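Local coordinates for SusD superfamily protein (Bacteroides vulgatus, PDB 3MYV), which probably binds polysaccharide at the outer membrane of a gut Bacteroides, as part of its glycan uptake machinery, at residues A194-I199 / F210-Q215. Sequence-based numbering, arbitrary orientation.
With EDO (1,2-ethanediol), chain I.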
loop_
_atom_site.group_PDB
_atom_site.type_symbol
_atom_site.label_atom_id
_atom_site.label_comp_id
_atom_site.label_asym_id
_atom_site.label_seq_id
_atom_site.Cartn_x
_atom_site.Cartn_y
_atom_site.Cartn_z
ATOM N N ALA A 194 4.010 6.599 10.091
ATOM C CA ALA A 194 4.287 5.294 9.502
ATOM C C ALA A 194 4.438 5.438 7.973
ATOM O O ALA A 194 5.364 4.882 7.372
ATOM C CB ALA A 194 3.185 4.268 9.882
ATOM N N LEU A 195 3.532 6.201 7.351
ATOM C CA LEU A 195 3.566 6.403 5.906
ATOM C C LEU A 195 4.866 7.135 5.493
ATOM O O LEU A 195 5.519 6.763 4.507
ATOM C CB LEU A 195 2.318 7.185 5.445
ATOM C CG LEU A 195 2.190 7.532 3.966
ATOM C CD1 LEU A 195 2.282 6.308 3.076
ATOM C CD2 LEU A 195 0.895 8.317 3.671
ATOM N N LEU A 196 5.220 8.161 6.257
ATOM C CA LEU A 196 6.453 8.939 6.025
ATOM C C LEU A 196 7.705 8.058 6.121
ATOM O O LEU A 196 8.646 8.230 5.340
ATOM C CB LEU A 196 6.540 10.099 7.026
ATOM C CG LEU A 196 7.726 11.065 6.878
ATOM C CD1 LEU A 196 7.779 11.603 5.447
ATOM C CD2 LEU A 196 7.701 12.203 7.894
ATOM N N ALA A 197 7.741 7.129 7.096
ATOM C CA ALA A 197 8.887 6.209 7.193
ATOM C C ALA A 197 8.964 5.366 5.922
ATOM O O ALA A 197 10.062 5.159 5.397
ATOM C CB ALA A 197 8.804 5.325 8.420
ATOM N N ARG A 198 7.815 4.883 5.435
ATOM C CA ARG A 198 7.793 4.121 4.166
ATOM C C ARG A 198 8.328 4.965 3.024
ATOM O O ARG A 198 9.151 4.496 2.213
ATOM C CB ARG A 198 6.374 3.613 3.863
ATOM C CG ARG A 198 6.202 2.848 2.569
ATOM C CD ARG A 198 4.761 2.873 2.119
ATOM N NE ARG A 198 3.917 2.012 2.958
ATOM C CZ ARG A 198 2.609 1.867 2.797
ATOM N NH1 ARG A 198 1.971 2.547 1.845
ATOM N NH2 ARG A 198 1.929 1.058 3.598
ATOM N N ILE A 199 7.846 6.210 2.929
ATOM C CA ILE A 199 8.219 7.059 1.809
ATOM C C ILE A 199 9.712 7.409 1.869
ATOM O O ILE A 199 10.394 7.403 0.831
ATOM C CB ILE A 199 7.267 8.299 1.687
ATOM C CG1 ILE A 199 5.872 7.829 1.218
ATOM C CG2 ILE A 199 7.808 9.358 0.690
ATOM C CD1 ILE A 199 4.744 8.875 1.422
ATOM N N PHE A 210 15.077 4.848 9.075
ATOM C CA PHE A 210 15.407 4.107 10.309
ATOM C C PHE A 210 15.040 4.929 11.538
ATOM O O PHE A 210 14.331 4.458 12.426
ATOM C CB PHE A 210 16.881 3.699 10.359
ATOM C CG PHE A 210 17.246 3.031 11.636
ATOM C CD1 PHE A 210 16.973 1.687 11.824
ATOM C CD2 PHE A 210 17.739 3.766 12.702
ATOM C CE1 PHE A 210 17.237 1.077 13.042
ATOM C CE2 PHE A 210 17.983 3.161 13.927
ATOM C CZ PHE A 210 17.742 1.819 14.086
ATOM N N ASP A 211 15.485 6.182 11.581
ATOM C CA ASP A 211 15.315 6.976 12.796
ATOM C C ASP A 211 13.826 7.184 13.105
ATOM O O ASP A 211 13.414 7.125 14.266
ATOM C CB ASP A 211 15.992 8.331 12.670
ATOM C CG ASP A 211 17.500 8.269 12.703
ATOM O OD1 ASP A 211 18.067 7.251 13.114
ATOM O OD2 ASP A 211 18.114 9.286 12.315
ATOM N N LEU A 212 13.027 7.433 12.067
ATOM C CA LEU A 212 11.589 7.622 12.240
ATOM C C LEU A 212 10.916 6.320 12.640
ATOM O O LEU A 212 10.074 6.301 13.563
ATOM C CB LEU A 212 10.941 8.198 10.966
ATOM C CG LEU A 212 9.420 8.461 11.043
ATOM C CD1 LEU A 212 9.022 9.271 12.284
ATOM C CD2 LEU A 212 8.931 9.184 9.801
ATOM N N ALA A 213 11.259 5.231 11.954
ATOM C CA ALA A 213 10.614 3.925 12.231
ATOM C C ALA A 213 10.937 3.503 13.659
ATOM O O ALA A 213 10.070 3.055 14.401
ATOM C CB ALA A 213 11.078 2.832 11.235
ATOM N N ASP A 214 12.190 3.692 14.043
ATOM C CA ASP A 214 12.644 3.388 15.409
ATOM C C ASP A 214 11.865 4.197 16.451
ATOM O O ASP A 214 11.418 3.649 17.466
ATOM C CB ASP A 214 14.153 3.672 15.501
ATOM C CG ASP A 214 14.713 3.454 16.910
ATOM O OD1 ASP A 214 14.735 2.307 17.398
ATOM O OD2 ASP A 214 15.107 4.456 17.505
ATOM N N GLN A 215 11.699 5.507 16.224
ATOM C CA GLN A 215 11.059 6.344 17.234
ATOM C C GLN A 215 9.577 6.040 17.309
ATOM O O GLN A 215 8.982 6.107 18.391
ATOM C CB GLN A 215 11.261 7.840 16.950
ATOM C CG GLN A 215 10.817 8.730 18.124
ATOM C CD GLN A 215 11.596 8.434 19.397
ATOM O OE1 GLN A 215 12.825 8.525 19.417
ATOM N NE2 GLN A 215 10.892 8.072 20.457
HETATM C C1 EDO I . -0.896 -0.607 0.137
HETATM O O1 EDO I . 0.318 -1.117 -0.400
HETATM C C2 EDO I . -0.612 0.390 1.266
HETATM O O2 EDO I . -0.332 1.737 0.755
#
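One methyl group, Leu212 CD2, makes the closest approaches of this helix-helix contact, reaching both the side chain of Leu196 and the backbone of Ala197. The two segments belong to a helical hairpin, helices 189-202 and 206-223, in the TPR-like helical part of the SusD fold. Their axes run nearly antiparallel, at 153°, and approach to 8.8 Å. Leu212 has CG anti to its own N (chi1 -179°), and from CG the CD2 branch reaches the first helix. There CD2 lies 3.6 Å from Ala197 N and 3.7 Å from Leu196 CG. The two leucine side chains cross at about a right angle. Beside them the alanines let the backbones come close, with Ala197 CA 5.8 Å from Ala213 CA. Ala197 CB and Ala213 CB stand 4.4 Å apart. No hydrogen bond joins the segments; the side chains that meet are all apolar. Helix 334-348 packs next to it, with Val337 touching both Ala194 and Ala213.

Arg198 makes no contact with segment 210-215. Its NE forms a salt bridge with Glu336, and NH2 bonds to the carbonyl oxygen of Val331. A leucine in its place would probably leave Glu336 without its charged mate and the Val331 carbonyl without this donor. The remaining nitrogen, NH1, serves a 1,2-ethanediol, probably from the crystallisation liquor, which Tyr33 and Arg126 also bind. The chain bends at chi3, and the diol oxygen sits at the guanidinium edge, near its plane. Arg198 NH1 donates to EDO O2 at 2.7 Å, with an N-H...O angle of 147°.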